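Local coordinates for nickel-dependent hydrogenase large subunit (PDB 3MYR), which catalyses the reversible oxidation of molecular hydrogen at a nickel-iron centre, as the large subunit of a membrane-bound [NiFe] hydrogenase, at residues C64-G69 against G97-H102; A149-R154 against A183-V188; I324-N329 against N503-V508; E527-D532 against L546-S551. All blocks are in the same frame, centred on the assembly; numbering follows the deposited sequence.

Contact 1: C64-G69 against G97-H102. With NFV (Ni-Fe oxidized active center), chain N.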
loop_
_atom_site.group_PDB
_atom_site.type_symbol
_atom_site.label_atom_id
_atom_site.label_comp_id
_atom_site.label_asym_id
_atom_site.label_seq_id
_atom_site.Cartn_x
_atom_site.Cartn_y
_atom_site.Cartn_z
ATOM N N CYS B 64 0.021 1.252 -1.116
ATOM C CA CYS B 64 0.212 2.383 -1.993
ATOM C C CYS B 64 1.038 1.831 -3.205
ATOM O O CYS B 64 2.160 2.252 -3.461
ATOM C CB CYS B 64 0.921 3.574 -1.323
ATOM S SG CYS B 64 2.519 3.005 -0.585
ATOM N N THR B 65 0.469 0.897 -3.946
ATOM C CA THR B 65 1.131 0.461 -5.160
ATOM C C THR B 65 1.159 1.722 -6.086
ATOM O O THR B 65 0.532 2.728 -5.720
ATOM C CB THR B 65 0.379 -0.700 -5.810
ATOM O OG1 THR B 65 1.181 -1.165 -6.896
ATOM C CG2 THR B 65 -0.982 -0.272 -6.298
ATOM N N LEU B 66 1.964 1.693 -7.143
ATOM C CA LEU B 66 2.160 2.832 -8.058
ATOM C C LEU B 66 3.072 3.941 -7.500
ATOM O O LEU B 66 3.917 4.473 -8.219
ATOM C CB LEU B 66 0.791 3.349 -8.640
ATOM C CG LEU B 66 0.799 4.720 -9.357
ATOM C CD1 LEU B 66 -0.222 4.753 -10.409
ATOM C CD2 LEU B 66 0.539 5.841 -8.338
ATOM N N VAL B 67 2.918 4.336 -6.229
ATOM C CA VAL B 67 3.518 5.643 -5.865
ATOM C C VAL B 67 5.051 5.626 -5.825
ATOM O O VAL B 67 5.662 6.623 -6.205
ATOM C CB VAL B 67 3.009 6.218 -4.483
ATOM C CG1 VAL B 67 1.449 6.280 -4.507
ATOM C CG2 VAL B 67 3.545 5.340 -3.342
ATOM N N HIS B 68 5.669 4.494 -5.450
ATOM C CA HIS B 68 7.119 4.442 -5.539
ATOM C C HIS B 68 7.605 4.267 -6.983
ATOM O O HIS B 68 8.730 4.610 -7.243
ATOM C CB HIS B 68 7.682 3.326 -4.639
ATOM C CG HIS B 68 7.455 3.593 -3.170
ATOM N ND1 HIS B 68 8.198 4.493 -2.458
ATOM C CD2 HIS B 68 6.566 3.071 -2.287
ATOM C CE1 HIS B 68 7.751 4.562 -1.207
ATOM N NE2 HIS B 68 6.765 3.697 -1.074
ATOM N N GLY B 69 6.831 3.588 -7.858
ATOM C CA GLY B 69 7.159 3.554 -9.261
ATOM C C GLY B 69 7.214 4.988 -9.782
ATOM O O GLY B 69 8.135 5.363 -10.473
ATOM N N GLY B 97 -4.457 9.687 -9.457
ATOM C CA GLY B 97 -5.823 9.973 -8.913
ATOM C C GLY B 97 -6.544 8.635 -8.642
ATOM O O GLY B 97 -7.130 8.456 -7.571
ATOM N N ALA B 98 -6.481 7.691 -9.573
ATOM C CA ALA B 98 -7.166 6.373 -9.373
ATOM C C ALA B 98 -6.602 5.710 -8.133
ATOM O O ALA B 98 -7.349 5.015 -7.395
ATOM C CB ALA B 98 -6.975 5.417 -10.574
ATOM N N GLN B 99 -5.290 5.866 -7.896
ATOM C CA GLN B 99 -4.684 5.186 -6.719
ATOM C C GLN B 99 -5.182 5.826 -5.384
ATOM O O GLN B 99 -5.439 5.133 -4.381
ATOM C CB GLN B 99 -3.137 5.283 -6.799
ATOM C CG GLN B 99 -2.436 4.816 -5.503
ATOM C CD GLN B 99 -2.771 3.334 -5.165
ATOM O OE1 GLN B 99 -2.978 2.540 -6.058
ATOM N NE2 GLN B 99 -2.823 2.983 -3.860
ATOM N N TYR B 100 -5.181 7.172 -5.314
ATOM C CA TYR B 100 -5.724 7.857 -4.172
ATOM C C TYR B 100 -7.129 7.377 -3.836
ATOM O O TYR B 100 -7.456 7.130 -2.665
ATOM C CB TYR B 100 -5.876 9.371 -4.459
ATOM C CG TYR B 100 -4.707 10.154 -3.974
ATOM C CD1 TYR B 100 -3.500 10.186 -4.712
ATOM C CD2 TYR B 100 -4.822 10.961 -2.866
ATOM C CE1 TYR B 100 -2.421 11.006 -4.333
ATOM C CE2 TYR B 100 -3.752 11.780 -2.483
ATOM C CZ TYR B 100 -2.577 11.845 -3.223
ATOM O OH TYR B 100 -1.534 12.729 -2.798
ATOM N N ILE B 101 -7.988 7.364 -4.842
ATOM C CA ILE B 101 -9.419 7.089 -4.587
ATOM C C ILE B 101 -9.580 5.645 -4.096
ATOM O O ILE B 101 -10.218 5.399 -3.106
ATOM C CB ILE B 101 -10.180 7.365 -5.839
ATOM C CG1 ILE B 101 -10.139 8.919 -5.998
ATOM C CG2 ILE B 101 -11.659 6.963 -5.690
ATOM C CD1 ILE B 101 -10.273 9.262 -7.465
ATOM N N HIS B 102 -8.933 4.694 -4.776
ATOM C CA HIS B 102 -8.978 3.305 -4.381
ATOM C C HIS B 102 -8.487 3.196 -2.944
ATOM O O HIS B 102 -9.082 2.553 -2.118
ATOM C CB HIS B 102 -8.054 2.477 -5.327
ATOM C CG HIS B 102 -8.020 1.023 -4.996
ATOM N ND1 HIS B 102 -7.139 0.487 -4.072
ATOM C CD2 HIS B 102 -8.795 -0.007 -5.425
ATOM C CE1 HIS B 102 -7.342 -0.822 -4.004
ATOM N NE2 HIS B 102 -8.371 -1.137 -4.778
HETATM FE FE NFV N . 3.070 4.527 1.058
HETATM NI NI NFV N . 2.449 1.638 1.649
HETATM C C1 NFV N . 4.058 5.501 0.313
HETATM O O1 NFV N . 4.790 6.319 -0.262
HETATM C C2 NFV N . 1.650 5.740 0.676
HETATM N N2 NFV N . 0.781 6.501 0.415
HETATM C C3 NFV N . 3.402 5.317 2.736
HETATM N N3 NFV N . 3.633 5.793 3.781
HETATM O O4 NFV N . 1.737 3.355 1.951
#

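Contact 2: A149-R154 against A183-V188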
loop_
_atom_site.group_PDB
_atom_site.type_symbol
_atom_site.label_atom_id
_atom_site.label_comp_id
_atom_site.label_asym_id
_atom_site.label_seq_id
_atom_site.Cartn_x
_atom_site.Cartn_y
_atom_site.Cartn_z
ATOM N N ALA B 149 -31.840 -6.031 5.592
ATOM C CA ALA B 149 -32.262 -7.219 6.350
ATOM C C ALA B 149 -31.439 -8.408 5.843
ATOM O O ALA B 149 -30.989 -9.212 6.630
ATOM C CB ALA B 149 -33.821 -7.518 6.146
ATOM N N ASP B 150 -31.228 -8.513 4.525
ATOM C CA ASP B 150 -30.407 -9.636 3.964
ATOM C C ASP B 150 -28.944 -9.504 4.348
ATOM O O ASP B 150 -28.314 -10.465 4.723
ATOM C CB ASP B 150 -30.614 -9.826 2.449
ATOM C CG ASP B 150 -32.150 -10.265 2.086
ATOM O OD1 ASP B 150 -32.560 -10.293 0.861
ATOM O OD2 ASP B 150 -32.978 -10.526 3.035
ATOM N N THR B 151 -28.404 -8.294 4.364
ATOM C CA THR B 151 -27.042 -8.105 4.855
ATOM C C THR B 151 -26.921 -8.456 6.331
ATOM O O THR B 151 -26.031 -9.205 6.744
ATOM C CB THR B 151 -26.614 -6.613 4.687
ATOM O OG1 THR B 151 -26.679 -6.300 3.297
ATOM C CG2 THR B 151 -25.219 -6.392 5.149
ATOM N N GLN B 152 -27.824 -7.917 7.137
ATOM C CA GLN B 152 -27.813 -8.228 8.563
ATOM C C GLN B 152 -27.884 -9.761 8.822
ATOM O O GLN B 152 -27.169 -10.325 9.682
ATOM C CB GLN B 152 -29.002 -7.498 9.231
ATOM C CG GLN B 152 -29.171 -7.754 10.725
ATOM C CD GLN B 152 -30.351 -6.978 11.278
ATOM O OE1 GLN B 152 -30.172 -6.005 12.033
ATOM N NE2 GLN B 152 -31.539 -7.309 10.809
ATOM N N LYS B 153 -28.756 -10.443 8.097
ATOM C CA LYS B 153 -28.891 -11.878 8.282
ATOM C C LYS B 153 -27.606 -12.671 7.961
ATOM O O LYS B 153 -27.233 -13.610 8.700
ATOM C CB LYS B 153 -30.083 -12.389 7.496
ATOM C CG LYS B 153 -30.012 -13.888 7.252
ATOM C CD LYS B 153 -31.123 -14.688 8.016
ATOM C CE LYS B 153 -32.499 -14.598 7.274
ATOM N NZ LYS B 153 -32.348 -14.070 5.853
ATOM N N ARG B 154 -26.870 -12.261 6.930
ATOM C CA ARG B 154 -25.631 -12.936 6.629
ATOM C C ARG B 154 -24.641 -12.725 7.798
ATOM O O ARG B 154 -23.865 -13.617 8.151
ATOM C CB ARG B 154 -24.948 -12.327 5.384
ATOM C CG ARG B 154 -25.419 -12.825 4.103
ATOM C CD ARG B 154 -24.482 -12.323 2.959
ATOM N NE ARG B 154 -23.495 -13.305 2.543
ATOM C CZ ARG B 154 -22.653 -13.091 1.527
ATOM N NH1 ARG B 154 -22.684 -11.922 0.873
ATOM N NH2 ARG B 154 -21.784 -14.030 1.175
ATOM N N ALA B 183 -26.917 2.956 12.142
ATOM C CA ALA B 183 -25.743 3.488 11.492
ATOM C C ALA B 183 -24.693 2.372 11.372
ATOM O O ALA B 183 -23.938 2.316 10.393
ATOM C CB ALA B 183 -25.166 4.714 12.294
ATOM N N ASN B 184 -24.606 1.501 12.381
ATOM C CA ASN B 184 -23.621 0.412 12.280
ATOM C C ASN B 184 -23.956 -0.492 11.106
ATOM O O ASN B 184 -23.047 -0.929 10.378
ATOM C CB ASN B 184 -23.552 -0.395 13.579
ATOM C CG ASN B 184 -22.898 0.410 14.745
ATOM O OD1 ASN B 184 -21.820 0.950 14.576
ATOM N ND2 ASN B 184 -23.515 0.407 15.924
ATOM N N LEU B 185 -25.249 -0.838 10.940
ATOM C CA LEU B 185 -25.635 -1.768 9.859
ATOM C C LEU B 185 -25.370 -1.115 8.500
ATOM O O LEU B 185 -24.821 -1.748 7.619
ATOM C CB LEU B 185 -27.131 -2.232 10.003
ATOM C CG LEU B 185 -27.637 -3.209 8.910
ATOM C CD1 LEU B 185 -26.698 -4.478 8.753
ATOM C CD2 LEU B 185 -29.125 -3.602 9.157
ATOM N N MET B 186 -25.604 0.198 8.391
ATOM C CA MET B 186 -25.394 0.902 7.174
ATOM C C MET B 186 -23.894 0.847 6.782
ATOM O O MET B 186 -23.540 0.593 5.630
ATOM C CB MET B 186 -25.827 2.355 7.330
ATOM C CG MET B 186 -25.594 3.188 6.058
ATOM S SD MET B 186 -26.129 4.953 6.287
ATOM C CE MET B 186 -24.661 5.573 7.109
ATOM N N ALA B 187 -23.021 1.141 7.742
ATOM C CA ALA B 187 -21.579 1.104 7.514
ATOM C C ALA B 187 -21.080 -0.287 7.152
ATOM O O ALA B 187 -20.204 -0.421 6.299
ATOM C CB ALA B 187 -20.861 1.596 8.748
ATOM N N VAL B 188 -21.590 -1.326 7.803
ATOM C CA VAL B 188 -21.246 -2.685 7.439
ATOM C C VAL B 188 -21.660 -2.998 5.982
ATOM O O VAL B 188 -20.906 -3.623 5.245
ATOM C CB VAL B 188 -21.988 -3.687 8.398
ATOM C CG1 VAL B 188 -21.999 -5.067 7.813
ATOM C CG2 VAL B 188 -21.286 -3.697 9.794
#

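Contact 3: I324-N329 against N503-V508. With MG (magnesium ion), chain O; NFV (Ni-Fe oxidized active center), chain N.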
loop_
_atom_site.group_PDB
_atom_site.type_symbol
_atom_site.label_atom_id
_atom_site.label_comp_id
_atom_site.label_asym_id
_atom_site.label_seq_id
_atom_site.Cartn_x
_atom_site.Cartn_y
_atom_site.Cartn_z
ATOM N N ILE B 324 15.954 18.868 4.734
ATOM C CA ILE B 324 15.436 17.507 5.014
ATOM C C ILE B 324 16.601 16.620 5.432
ATOM O O ILE B 324 17.551 16.432 4.649
ATOM C CB ILE B 324 14.789 16.877 3.803
ATOM C CG1 ILE B 324 13.499 17.645 3.469
ATOM C CG2 ILE B 324 14.456 15.378 4.078
ATOM C CD1 ILE B 324 12.928 17.365 2.119
ATOM N N GLN B 325 16.515 16.073 6.642
ATOM C CA GLN B 325 17.547 15.151 7.100
ATOM C C GLN B 325 16.919 14.018 7.827
ATOM O O GLN B 325 15.903 14.230 8.475
ATOM C CB GLN B 325 18.499 15.840 8.115
ATOM C CG GLN B 325 19.122 17.140 7.634
ATOM C CD GLN B 325 19.910 17.843 8.746
ATOM O OE1 GLN B 325 21.096 17.886 8.665
ATOM N NE2 GLN B 325 19.228 18.421 9.759
ATOM N N GLU B 326 17.581 12.864 7.837
ATOM C CA GLU B 326 17.069 11.764 8.633
ATOM C C GLU B 326 18.039 11.456 9.751
ATOM O O GLU B 326 19.283 11.343 9.509
ATOM C CB GLU B 326 16.893 10.510 7.784
ATOM C CG GLU B 326 15.811 10.653 6.692
ATOM C CD GLU B 326 15.655 9.398 5.849
ATOM O OE1 GLU B 326 14.598 8.734 6.028
ATOM O OE2 GLU B 326 16.561 9.084 5.013
ATOM N N PHE B 327 17.459 11.261 10.927
ATOM C CA PHE B 327 18.232 11.022 12.153
ATOM C C PHE B 327 18.005 9.587 12.595
ATOM O O PHE B 327 16.984 8.943 12.220
ATOM C CB PHE B 327 17.801 12.000 13.266
ATOM C CG PHE B 327 18.271 13.411 13.043
ATOM C CD1 PHE B 327 19.481 13.873 13.636
ATOM C CD2 PHE B 327 17.537 14.290 12.261
ATOM C CE1 PHE B 327 19.914 15.229 13.451
ATOM C CE2 PHE B 327 17.948 15.635 12.057
ATOM C CZ PHE B 327 19.156 16.114 12.660
ATOM N N VAL B 328 18.975 9.075 13.360
ATOM C CA VAL B 328 18.950 7.715 13.826
ATOM C C VAL B 328 19.272 7.614 15.326
ATOM O O VAL B 328 19.597 6.546 15.806
ATOM C CB VAL B 328 19.789 6.783 13.000
ATOM C CG1 VAL B 328 19.291 6.778 11.528
ATOM C CG2 VAL B 328 21.328 7.149 13.101
ATOM N N ASN B 329 19.111 8.716 16.059
ATOM C CA ASN B 329 19.414 8.707 17.506
ATOM C C ASN B 329 18.590 7.634 18.212
ATOM O O ASN B 329 18.986 7.220 19.275
ATOM C CB ASN B 329 18.983 10.007 18.175
ATOM C CG ASN B 329 19.450 11.234 17.429
ATOM O OD1 ASN B 329 18.788 11.672 16.487
ATOM N ND2 ASN B 329 20.541 11.859 17.915
ATOM N N ASN B 503 23.889 5.749 -5.012
ATOM C CA ASN B 503 23.090 5.799 -3.794
ATOM C C ASN B 503 21.642 5.943 -4.213
ATOM O O ASN B 503 21.312 6.627 -5.210
ATOM C CB ASN B 503 23.488 7.018 -2.912
ATOM C CG ASN B 503 23.068 6.838 -1.436
ATOM O OD1 ASN B 503 22.525 5.786 -1.071
ATOM N ND2 ASN B 503 23.260 7.881 -0.604
ATOM N N TYR B 504 20.765 5.413 -3.382
ATOM C CA TYR B 504 19.361 5.608 -3.593
ATOM C C TYR B 504 18.745 5.684 -2.191
ATOM O O TYR B 504 18.790 4.729 -1.411
ATOM C CB TYR B 504 18.809 4.427 -4.408
ATOM C CG TYR B 504 17.452 4.716 -5.035
ATOM C CD1 TYR B 504 17.310 4.850 -6.438
ATOM C CD2 TYR B 504 16.306 4.853 -4.236
ATOM C CE1 TYR B 504 16.077 5.059 -7.019
ATOM C CE2 TYR B 504 15.064 5.075 -4.831
ATOM C CZ TYR B 504 14.969 5.154 -6.250
ATOM O OH TYR B 504 13.763 5.466 -6.873
ATOM N N GLN B 505 18.084 6.779 -1.878
ATOM C CA GLN B 505 17.503 6.858 -0.546
ATOM C C GLN B 505 16.021 7.274 -0.664
ATOM O O GLN B 505 15.690 8.312 -1.272
ATOM C CB GLN B 505 18.321 7.924 0.283
ATOM C CG GLN B 505 19.718 7.389 0.621
ATOM C CD GLN B 505 19.617 6.256 1.673
ATOM O OE1 GLN B 505 18.841 6.363 2.634
ATOM N NE2 GLN B 505 20.486 5.274 1.580
ATOM N N ALA B 506 15.150 6.532 -0.022
ATOM C CA ALA B 506 13.743 6.915 -0.010
ATOM C C ALA B 506 13.418 7.488 1.354
ATOM O O ALA B 506 13.792 6.923 2.368
ATOM C CB ALA B 506 12.803 5.691 -0.304
ATOM N N VAL B 507 12.679 8.590 1.368
ATOM C CA VAL B 507 12.058 9.061 2.595
ATOM C C VAL B 507 10.575 9.127 2.284
ATOM O O VAL B 507 10.130 9.853 1.404
ATOM C CB VAL B 507 12.560 10.450 3.004
ATOM C CG1 VAL B 507 11.990 10.818 4.371
ATOM C CG2 VAL B 507 14.139 10.510 2.989
ATOM N N VAL B 508 9.813 8.413 3.083
ATOM C CA VAL B 508 8.462 7.974 2.704
ATOM C C VAL B 508 7.456 8.602 3.730
ATOM O O VAL B 508 7.844 8.895 4.871
ATOM C CB VAL B 508 8.435 6.423 2.695
ATOM C CG1 VAL B 508 7.121 5.914 2.152
ATOM C CG2 VAL B 508 9.592 5.936 1.755
HETATM MG MG MG O . 14.871 5.477 3.534
HETATM FE FE NFV N . 3.070 4.527 1.058
HETATM NI NI NFV N . 2.449 1.638 1.649
HETATM C C1 NFV N . 4.058 5.501 0.313
HETATM O O1 NFV N . 4.790 6.319 -0.262
HETATM C C2 NFV N . 1.650 5.740 0.676
HETATM N N2 NFV N . 0.781 6.501 0.415
HETATM C C3 NFV N . 3.402 5.317 2.736
HETATM N N3 NFV N . 3.633 5.793 3.781
HETATM O O4 NFV N . 1.737 3.355 1.951
HETATM O O HOH W 1 16.382 6.874 3.652
HETATM O O HOH W 2 13.951 6.317 5.213
HETATM O O HOH W 3 16.006 4.235 4.866
#

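Contact 4: E527-D532 against L546-S551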
loop_
_atom_site.group_PDB
_atom_site.type_symbol
_atom_site.label_atom_id
_atom_site.label_comp_id
_atom_site.label_asym_id
_atom_site.label_seq_id
_atom_site.Cartn_x
_atom_site.Cartn_y
_atom_site.Cartn_z
ATOM N N GLU B 527 3.531 9.603 17.841
ATOM C CA GLU B 527 3.853 9.685 19.248
ATOM C C GLU B 527 3.278 10.978 19.869
ATOM O O GLU B 527 2.661 10.954 20.950
ATOM C CB GLU B 527 5.396 9.558 19.441
ATOM C CG GLU B 527 6.017 8.197 18.972
ATOM C CD GLU B 527 7.569 8.269 18.954
ATOM O OE1 GLU B 527 8.258 7.239 19.157
ATOM O OE2 GLU B 527 8.113 9.389 18.777
ATOM N N ALA B 528 3.426 12.096 19.171
ATOM C CA ALA B 528 2.938 13.359 19.722
ATOM C C ALA B 528 1.404 13.326 19.680
ATOM O O ALA B 528 0.749 13.895 20.568
ATOM C CB ALA B 528 3.467 14.571 18.924
ATOM N N ALA B 529 0.824 12.617 18.701
ATOM C CA ALA B 529 -0.643 12.535 18.583
ATOM C C ALA B 529 -1.267 11.792 19.798
ATOM O O ALA B 529 -2.284 12.228 20.328
ATOM C CB ALA B 529 -1.030 11.837 17.275
ATOM N N LEU B 530 -0.740 10.618 20.133
ATOM C CA LEU B 530 -1.159 9.880 21.296
ATOM C C LEU B 530 -0.907 10.646 22.581
ATOM O O LEU B 530 -1.687 10.486 23.547
ATOM C CB LEU B 530 -0.431 8.538 21.369
ATOM C CG LEU B 530 -0.883 7.601 20.178
ATOM C CD1 LEU B 530 -0.201 6.228 20.287
ATOM C CD2 LEU B 530 -2.429 7.431 20.149
ATOM N N GLN B 531 0.182 11.447 22.621
ATOM C CA GLN B 531 0.455 12.238 23.793
ATOM C C GLN B 531 -0.527 13.416 23.885
ATOM O O GLN B 531 -0.587 14.046 24.905
ATOM C CB GLN B 531 1.914 12.712 23.847
ATOM C CG GLN B 531 2.817 11.508 24.075
ATOM C CD GLN B 531 4.297 11.743 23.812
ATOM O OE1 GLN B 531 5.078 10.789 23.811
ATOM N NE2 GLN B 531 4.691 12.995 23.604
ATOM N N ASP B 532 -1.297 13.700 22.827
ATOM C CA ASP B 532 -2.224 14.857 22.838
ATOM C C ASP B 532 -3.676 14.443 23.275
ATOM O O ASP B 532 -4.499 13.949 22.470
ATOM C CB ASP B 532 -2.186 15.563 21.459
ATOM C CG ASP B 532 -3.338 16.548 21.258
ATOM O OD1 ASP B 532 -3.772 16.762 20.095
ATOM O OD2 ASP B 532 -3.789 17.157 22.255
ATOM N N LEU B 546 -6.007 2.935 18.649
ATOM C CA LEU B 546 -6.225 2.513 17.292
ATOM C C LEU B 546 -6.896 3.636 16.509
ATOM O O LEU B 546 -6.555 3.866 15.381
ATOM C CB LEU B 546 -7.090 1.238 17.255
ATOM C CG LEU B 546 -6.485 -0.014 17.936
ATOM C CD1 LEU B 546 -7.440 -1.206 17.752
ATOM C CD2 LEU B 546 -5.131 -0.357 17.396
ATOM N N ARG B 547 -7.900 4.290 17.086
ATOM C CA ARG B 547 -8.598 5.324 16.309
ATOM C C ARG B 547 -7.629 6.364 15.776
ATOM O O ARG B 547 -7.727 6.741 14.633
ATOM C CB ARG B 547 -9.651 6.039 17.192
ATOM C CG ARG B 547 -10.888 5.274 17.309
ATOM C CD ARG B 547 -11.865 5.887 18.328
ATOM N NE ARG B 547 -13.044 5.065 18.355
ATOM C CZ ARG B 547 -14.192 5.360 18.947
ATOM N NH1 ARG B 547 -14.329 6.453 19.687
ATOM N NH2 ARG B 547 -15.190 4.507 18.834
ATOM N N THR B 548 -6.699 6.820 16.620
ATOM C CA THR B 548 -5.760 7.871 16.266
ATOM C C THR B 548 -4.636 7.339 15.388
ATOM O O THR B 548 -4.350 7.915 14.297
ATOM C CB THR B 548 -5.226 8.578 17.513
ATOM O OG1 THR B 548 -6.267 9.394 18.060
ATOM C CG2 THR B 548 -4.016 9.528 17.202
ATOM N N ILE B 549 -4.100 6.181 15.752
ATOM C CA ILE B 549 -3.019 5.614 14.903
ATOM C C ILE B 549 -3.594 5.345 13.475
ATOM O O ILE B 549 -2.996 5.725 12.494
ATOM C CB ILE B 549 -2.350 4.358 15.561
ATOM C CG1 ILE B 549 -1.483 4.731 16.797
ATOM C CG2 ILE B 549 -1.494 3.555 14.572
ATOM C CD1 ILE B 549 -0.457 5.816 16.596
ATOM N N HIS B 550 -4.780 4.744 13.381
ATOM C CA HIS B 550 -5.351 4.400 12.064
ATOM C C HIS B 550 -5.663 5.676 11.281
ATOM O O HIS B 550 -5.603 5.687 10.051
ATOM C CB HIS B 550 -6.630 3.580 12.207
ATOM C CG HIS B 550 -6.399 2.169 12.651
ATOM N ND1 HIS B 550 -7.272 1.498 13.487
ATOM C CD2 HIS B 550 -5.432 1.275 12.321
ATOM C CE1 HIS B 550 -6.845 0.256 13.652
ATOM N NE2 HIS B 550 -5.732 0.097 12.960
ATOM N N SER B 551 -5.948 6.783 11.975
ATOM C CA SER B 551 -6.256 8.009 11.229
ATOM C C SER B 551 -5.068 8.488 10.394
ATOM O O SER B 551 -5.278 9.254 9.474
ATOM C CB SER B 551 -6.733 9.161 12.145
ATOM O OG SER B 551 -5.670 9.678 12.972
#

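Contact 1: C64-G69 against G97-H102
Gln99 of helix 86-112 packs against Cys64, which closes the Cys-x-x-Cys motif of [NiFe] hydrogenases begun at Cys61, and against Thr65 to Val67, which lead into helix 67-80. The tight part lies around the end of Gln99. Its chain turns sharply at CG (chi2 60°), which brings the amide against the carbonyl oxygen of Thr65, with CD 3.4 Å from Thr65 O. Gln99 OE1 meets the methyl CG2 of Thr65 at 3.5 Å, the two side chains crossing at about a right angle. Gln99 NE2 comes within 3.6 Å of Cys64 CA, while its main hydrogen-bond partner is the carboxylate of Asp103, one turn further along the helix, with a weak bond to Val63 O. Replacing Gln99 by alanine would probably open a gap beside Thr65 and cost Asp103 its amide donor.

The looser part is nearer the helix: Leu66 CD2 slides past Gln99 CB at 4.0 Å, and Val67 CG1 stands 4.3 Å from Gln99 CG. Neither side of the contact opens to solvent, because all the touching residues are buried. Beyond Val67 and His68 lies the metal centre, where CG2 of Val67 approaches ligand atom O1 at 3.5 Å. Cys64 SG binds the iron at 2.3 Å, alongside Cys558 SG, and lies 2.6 Å from the nickel, consistent with a bridging cysteine.

Contact 2: A149-R154 against A183-V188
Leu185 pushes its forked end into the side of helix 145-160 at Gln152, where helix 181-201 passes nearly at right angles: the axes of the two short segments make 86° and come within 10.1 Å of each other. All the direct contact is van der Waals. Leu185 CG lies anti to the backbone N (chi1 180°), which carries both methyls out to the neighbouring helix, CD1 resting 3.8 Å from Gln152 CB. Leu185 CD1 also meets the methyl CG2 of Thr151 at 4.3 Å, and that same Thr151 CG2 touches Val188 CG1 at 4.4 Å. Leu185 makes most of the contact on its side. A glycine in place of Leu185 would probably open a gap beside Gln152 and Thr151, since no other side chain of 183-188 touches both.

The polar groups look elsewhere. Thr151 OG1 bonds back to Tyr147 O in its own helix. Ionic pairing is found at Arg154, whose NH2 makes salt bridges to Asp31 and Asp35 of the small subunit.

Helices 127-137 and 119-122 flank the crossing: Leu185 also packs on Thr130 of the first and Ala122 of the second, and Val188 on Val119. Elsewhere on helix 145-160, Phe148 touches Leu185 and Ile155 touches Val188.

Contact 3: I324-N329 against N503-V508
Glu326 and Val507 face each other where strand 324-327 crosses strand 503-507 at 91°, the axes 9.6 Å apart and hence bridged by side chains. The Glu326 chain runs extended beyond CG (chi2 180°), which carries the carboxylate across to Val507 and the waters. The two side chains come from opposite directions, and a valine methyl lies over the flat carboxylate: Val507 CG2 is 3.4 Å from Glu326 CD.

Water 1 donates to Glu326 OE2 at 2.6 Å and to Gln505 OE1 at 2.7 Å, so one water ties the strands together. Water 2 donates to Glu326 OE1 at 2.6 Å. Both waters bind the magnesium ion, whose six ligands are Ala506 O at 2.1 Å, three waters, Glu42 and His561. Glu326 is a second-shell residue that fixes how two ligand waters are turned, and its charge probably helps balance the metal's. Val508, next after Val507, reaches the nickel-iron centre, its CG1 3.4 Å from ligand atom O1.

Strand 324-327 pairs with strand 378-381, whose Pro379 touches both Glu326 and Val507. Strand 500-507 is an outer strand of a three-stranded sheet, next to strand 488-497, and helix 509-514 brings Thr511 against Glu326 and Trp512 against Val507.

Contact 4: E527-D532 against L546-S551
Leu530 and Ala529 of helix 525-531 meet Thr548 and Ile549 of helix 543-551, the two helices running roughly antiparallel at 148°, with the axes of the two short segments 9.9 Å apart. Everything that passes directly between them is apolar. Leu530 divides its branches: CD1 goes to Ile549, touching CD1 there at 3.7 Å as the side chains cross at about a right angle, while Leu530 CD2 lies 3.9 Å from Thr548 CG2, the two side chains sliding past each other in opposite directions. Ala529, the residue before Leu530, brings its CB to 3.8 Å from the same Thr548 CG2. That one methyl therefore serves two partners. It can do so because Thr548 CG2 lies anti to the backbone N, with OG1 turned off beside it (chi1 -72°).

The hydroxyl is not wasted: Thr548 OG1 is hydrogen-bonded to Thr426 OG1 of helix 426-456. Ser551 OG donates to Thr548 O at 2.6 Å, in the carbonyl plane and on a lone pair, which satisfies the hydroxyl of this buried serine three residues back along the chain.

Charged and aromatic groups bind outward. Glu527 makes a salt bridge to Arg517, Arg547 holds backbone oxygens of Asp115 and Ala176, and His550 pairs with Asp115 and with Thr11 O. Strand 17-24 covers the apolar seam, Ile19 touching both Leu530 and Ile549. The whole is an antiparallel helical pair joined by the connection 532-542, and its second helix leads directly into the segment carrying Cys558, which binds the iron, and Cys555, a probable nickel ligand.

In the fold
Contacts 1, 3 and 4 are buried, whereas contact 2 is only partly so and lies farthest out, its centre about 28 Å from the centre of the chain, against about 9 Å for that of contact 1. Contacts 1 and 3 both reach the nickel-iron centre and touch each other, His68 CE1 lying 3.7 Å from Val508 CG1; contact 1 packs an amide whose main bond goes to Asp103, contact 3 joins its strands through a metal-bound water. Contacts 2 and 4 are helix pairs held by methyl groups, crossing nearly square in one and running antiparallel in the other. Helix 86-112 carries a segment of contact 1 and, through His112, touches His550 and Ser551 of segment 546-551.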